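PDB 2P4H: vestitone reductase from Medicago sativa, which catalyses the stereospecific NADPH-dependent reduction of (3R)-vestitone to an isoflavanol, the penultimate step in making the defence phytoalexin medicarpin. Local coordinates for residues Thr7-Gly11 with Thr30-Ala34; Phe12-Ile17 with Val227-Ala231. One frame throughout, in Å; residues are numbered along the deposited sequence.

Contact 1: residues Thr7-Gly11 with Thr30-Ala34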
loop_
_atom_site.group_PDB
_atom_site.type_symbol
_atom_site.label_atom_id
_atom_site.label_comp_id
_atom_site.label_asym_id
_atom_site.label_seq_id
_atom_site.Cartn_x
_atom_site.Cartn_y
_atom_site.Cartn_z
ATOM N N THR A 7 -2.581 -10.709 -5.035
ATOM C CA THR A 7 -2.938 -11.343 -3.769
ATOM C C THR A 7 -3.667 -10.305 -2.920
ATOM O O THR A 7 -3.531 -9.101 -3.156
ATOM C CB THR A 7 -1.706 -11.838 -2.990
ATOM O OG1 THR A 7 -0.889 -10.719 -2.625
ATOM C CG2 THR A 7 -0.901 -12.811 -3.832
ATOM N N GLY A 8 -4.443 -10.770 -1.945
ATOM C CA GLY A 8 -5.187 -9.861 -1.087
ATOM C C GLY A 8 -6.251 -9.108 -1.867
ATOM O O GLY A 8 -6.480 -7.919 -1.636
ATOM N N GLY A 9 -6.921 -9.816 -2.771
ATOM C CA GLY A 9 -7.934 -9.213 -3.619
ATOM C C GLY A 9 -9.098 -8.474 -2.986
ATOM O O GLY A 9 -9.667 -7.578 -3.612
ATOM N N THR A 10 -9.478 -8.841 -1.767
ATOM C CA THR A 10 -10.596 -8.161 -1.120
ATOM C C THR A 10 -10.146 -7.032 -0.201
ATOM O O THR A 10 -10.970 -6.362 0.419
ATOM C CB THR A 10 -11.477 -9.142 -0.317
ATOM O OG1 THR A 10 -10.679 -9.826 0.652
ATOM C CG2 THR A 10 -12.136 -10.154 -1.248
ATOM N N GLY A 11 -8.837 -6.820 -0.109
ATOM C CA GLY A 11 -8.336 -5.744 0.726
ATOM C C GLY A 11 -8.495 -4.409 0.020
ATOM O O GLY A 11 -8.777 -4.363 -1.175
ATOM N N THR A 30 -6.806 -13.728 -8.799
ATOM C CA THR A 30 -6.653 -13.204 -7.453
ATOM C C THR A 30 -6.859 -14.251 -6.370
ATOM O O THR A 30 -7.595 -15.228 -6.554
ATOM C CB THR A 30 -7.621 -12.010 -7.202
ATOM O OG1 THR A 30 -7.292 -11.372 -5.959
ATOM C CG2 THR A 30 -9.067 -12.491 -7.139
ATOM N N THR A 31 -6.167 -14.047 -5.254
ATOM C CA THR A 31 -6.279 -14.903 -4.084
ATOM C C THR A 31 -6.733 -13.933 -2.997
ATOM O O THR A 31 -6.320 -12.768 -2.988
ATOM C CB THR A 31 -4.924 -15.564 -3.710
ATOM O OG1 THR A 31 -3.940 -14.558 -3.439
ATOM C CG2 THR A 31 -4.438 -16.443 -4.846
ATOM N N ILE A 32 -7.601 -14.394 -2.105
ATOM C CA ILE A 32 -8.124 -13.524 -1.059
ATOM C C ILE A 32 -8.050 -14.116 0.341
ATOM O O ILE A 32 -7.872 -15.323 0.514
ATOM C CB ILE A 32 -9.596 -13.148 -1.352
ATOM C CG1 ILE A 32 -10.476 -14.399 -1.286
ATOM C CG2 ILE A 32 -9.709 -12.521 -2.737
ATOM C CD1 ILE A 32 -11.948 -14.132 -1.530
ATOM N N ARG A 33 -8.193 -13.248 1.337
ATOM C CA ARG A 33 -8.155 -13.655 2.736
ATOM C C ARG A 33 -9.566 -13.968 3.219
ATOM O O ARG A 33 -10.460 -13.124 3.134
ATOM C CB ARG A 33 -7.557 -12.537 3.594
ATOM C CG ARG A 33 -7.505 -12.852 5.081
ATOM C CD ARG A 33 -6.997 -11.660 5.881
ATOM N NE ARG A 33 -7.902 -10.516 5.799
ATOM C CZ ARG A 33 -9.142 -10.507 6.279
ATOM N NH1 ARG A 33 -9.634 -11.584 6.880
ATOM N NH2 ARG A 33 -9.895 -9.422 6.157
ATOM N N ALA A 34 -9.762 -15.181 3.720
ATOM C CA ALA A 34 -11.068 -15.596 4.217
ATOM C C ALA A 34 -11.457 -14.765 5.432
ATOM O O ALA A 34 -10.598 -14.352 6.213
ATOM C CB ALA A 34 -11.043 -17.074 4.579
HETATM O O HOH W 1 -4.347 -13.440 -0.677
HETATM O O HOH W 2 -8.014 -10.427 0.630
HETATM O O HOH W 3 -12.292 -11.308 2.213
#

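Contact 2: residues Phe12-Ile17 with Val227-Ala231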
loop_
_atom_site.group_PDB
_atom_site.type_symbol
_atom_site.label_atom_id
_atom_site.label_comp_id
_atom_site.label_asym_id
_atom_site.label_seq_id
_atom_site.Cartn_x
_atom_site.Cartn_y
_atom_site.Cartn_z
ATOM N N PHE A 12 -8.316 -3.320 0.758
ATOM C CA PHE A 12 -8.431 -1.979 0.196
ATOM C C PHE A 12 -7.540 -1.787 -1.036
ATOM O O PHE A 12 -8.026 -1.466 -2.124
ATOM C CB PHE A 12 -8.093 -0.952 1.291
ATOM C CG PHE A 12 -7.816 0.444 0.789
ATOM C CD1 PHE A 12 -8.623 1.044 -0.176
ATOM C CD2 PHE A 12 -6.767 1.181 1.331
ATOM C CE1 PHE A 12 -8.386 2.358 -0.591
ATOM C CE2 PHE A 12 -6.526 2.492 0.926
ATOM C CZ PHE A 12 -7.334 3.082 -0.033
ATOM N N LEU A 13 -6.239 -1.993 -0.880
ATOM C CA LEU A 13 -5.332 -1.805 -2.006
ATOM C C LEU A 13 -5.524 -2.855 -3.098
ATOM O O LEU A 13 -5.603 -2.525 -4.285
ATOM C CB LEU A 13 -3.877 -1.819 -1.529
ATOM C CG LEU A 13 -2.861 -1.565 -2.646
ATOM C CD1 LEU A 13 -3.124 -0.211 -3.294
ATOM C CD2 LEU A 13 -1.451 -1.632 -2.081
ATOM N N GLY A 14 -5.598 -4.120 -2.697
ATOM C CA GLY A 14 -5.770 -5.184 -3.666
ATOM C C GLY A 14 -6.995 -5.020 -4.544
ATOM O O GLY A 14 -6.913 -5.177 -5.765
ATOM N N SER A 15 -8.135 -4.703 -3.936
ATOM C CA SER A 15 -9.353 -4.546 -4.717
ATOM C C SER A 15 -9.273 -3.345 -5.652
ATOM O O SER A 15 -9.781 -3.398 -6.772
ATOM C CB SER A 15 -10.585 -4.446 -3.802
ATOM O OG SER A 15 -10.522 -3.340 -2.923
ATOM N N TRP A 16 -8.631 -2.264 -5.215
ATOM C CA TRP A 16 -8.521 -1.102 -6.088
ATOM C C TRP A 16 -7.618 -1.432 -7.271
ATOM O O TRP A 16 -7.881 -1.022 -8.401
ATOM C CB TRP A 16 -7.972 0.118 -5.342
ATOM C CG TRP A 16 -8.114 1.347 -6.181
ATOM C CD1 TRP A 16 -7.181 1.887 -7.021
ATOM C CD2 TRP A 16 -9.315 2.101 -6.378
ATOM N NE1 TRP A 16 -7.732 2.929 -7.735
ATOM C CE2 TRP A 16 -9.042 3.079 -7.357
ATOM C CE3 TRP A 16 -10.601 2.039 -5.822
ATOM C CZ2 TRP A 16 -10.010 3.991 -7.796
ATOM C CZ3 TRP A 16 -11.562 2.942 -6.258
ATOM C CH2 TRP A 16 -11.262 3.905 -7.235
ATOM N N ILE A 17 -6.551 -2.182 -7.010
ATOM C CA ILE A 17 -5.636 -2.574 -8.072
ATOM C C ILE A 17 -6.345 -3.487 -9.080
ATOM O O ILE A 17 -6.100 -3.388 -10.283
ATOM C CB ILE A 17 -4.378 -3.258 -7.481
ATOM C CG1 ILE A 17 -3.472 -2.185 -6.867
ATOM C CG2 ILE A 17 -3.634 -4.043 -8.557
ATOM C CD1 ILE A 17 -2.201 -2.721 -6.229
ATOM N N VAL A 227 -4.496 6.430 -3.731
ATOM C CA VAL A 227 -4.573 5.011 -4.051
ATOM C C VAL A 227 -4.508 4.709 -5.549
ATOM O O VAL A 227 -3.914 3.709 -5.953
ATOM C CB VAL A 227 -5.851 4.365 -3.443
ATOM C CG1 VAL A 227 -7.097 4.883 -4.140
ATOM C CG2 VAL A 227 -5.767 2.846 -3.544
ATOM N N ASP A 228 -5.101 5.559 -6.384
ATOM C CA ASP A 228 -5.050 5.278 -7.813
ATOM C C ASP A 228 -3.656 5.520 -8.385
ATOM O O ASP A 228 -3.287 4.921 -9.400
ATOM C CB ASP A 228 -6.099 6.084 -8.583
ATOM C CG ASP A 228 -6.365 5.504 -9.961
ATOM O OD1 ASP A 228 -6.626 4.286 -10.042
ATOM O OD2 ASP A 228 -6.310 6.254 -10.960
ATOM N N ASP A 229 -2.874 6.398 -7.760
ATOM C CA ASP A 229 -1.513 6.584 -8.243
ATOM C C ASP A 229 -0.709 5.337 -7.867
ATOM O O ASP A 229 0.230 4.968 -8.569
ATOM C CB ASP A 229 -0.864 7.845 -7.663
ATOM C CG ASP A 229 -1.094 9.070 -8.538
ATOM O OD1 ASP A 229 -1.114 8.914 -9.779
ATOM O OD2 ASP A 229 -1.236 10.185 -7.996
ATOM N N VAL A 230 -1.079 4.674 -6.769
ATOM C CA VAL A 230 -0.373 3.453 -6.391
ATOM C C VAL A 230 -0.670 2.383 -7.444
ATOM O O VAL A 230 0.225 1.645 -7.855
ATOM C CB VAL A 230 -0.806 2.932 -5.001
ATOM C CG1 VAL A 230 -0.111 1.605 -4.710
ATOM C CG2 VAL A 230 -0.440 3.945 -3.929
ATOM N N ALA A 231 -1.925 2.300 -7.883
ATOM C CA ALA A 231 -2.297 1.324 -8.902
ATOM C C ALA A 231 -1.561 1.668 -10.197
ATOM O O ALA A 231 -1.034 0.788 -10.875
ATOM C CB ALA A 231 -3.810 1.338 -9.129
#

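Contact 1: residues Thr7-Gly11 with Thr30-Ala34
T10 lays its methyl over I32, CG2 to CG2 at 3.7 Å, where the glycine-rich turn after strand 3-7 meets the C-terminal end of strand 27-31; V42 touches both side chains from beyond. The turn, type I from G8 to G11, is closed by G11 N to G8 O at 3.0 Å. It is held to the neighbouring strand by an almost linear hydrogen bond from G9 N to T31 O, 3.0 Å long. G9 CA lies 3.2 Å from T30 OG1, and a CB on G9 would clash with that hydroxyl, which is hydrogen-bonded to V6 O. Water extends the contact: water 1 joins G8 N (3.0 Å) to T31 OG1 (3.0 Å), while T10 OG1 reaches R33 N through water 2 and R33 O through water 3. A backbone hydrogen bond, water bridges from threonine hydroxyls to backbone atoms and a small apolar contact join the glycine-rich turn, predicted to bind NADP(+), to the end of strand 27-31, consistent with G8-G11 and R33 contributing to that site.

Contact 2: residues Phe12-Ile17 with Val227-Ala231
V227 fills the centre of this contact, between the first helix of the Rossmann fold, 12-23, and helix 227-239, which follows strand 219-226. Its CG1 sits 4.0 Å from the centroid of the W16 five-membered ring and only 2° off the ring normal, a CH-pi contact over the indole face, while its CG2 meets W16 CG at 3.8 Å, F12 CZ at 3.9 Å and L13 CD1 at 4.0 Å. The short helical segments cross at -63° with axes 9.6 Å apart, and side chains fill the space between them. Farther along, L13 CD1 packs against V230 CG1 at 3.8 Å. The small A231 lets the backbones converge, bringing the CA atoms of I17 and A231 to 5.2 Å; A231 CB touches I17 CG1 at 4.2 Å and lies at the edge of the indole, 4.0 Å from W16 CD1. Beyond V227, F12 also packs on I190, F194 and I203, so the helix start that carries predicted NADP(+)-binding residues is tied into a wider apolar cluster. At the polar edge D228 OD2 is hydrogen-bonded to Y303 OH, and D228 OD1 accepts a hydrogen bond from W16 NE1, 2.9 Å long, with an N-H...O angle of 165°.

Three of the four segments belong to one beta-alpha-beta unit: the turn of 7-11 runs directly into helix 12-23, whose first residues supply one side of contact 2, and that helix then leads to strand 27-31 and the second half of contact 1; 227-231 comes from far along the chain. The contact centres are 13 Å apart, and they touch where G9 O packs against S15 CB at 3.3 Å. The predicted NADP(+) site is shared between them, with G8-G11 and R33 in contact 1 and F12-G14 in contact 2; the side chains of F12 and R33 are about 10 Å apart at their nearest atoms. Contact 1 thus flanks this site on the strand 27-31 side, contact 2 on the helix 227-239 side.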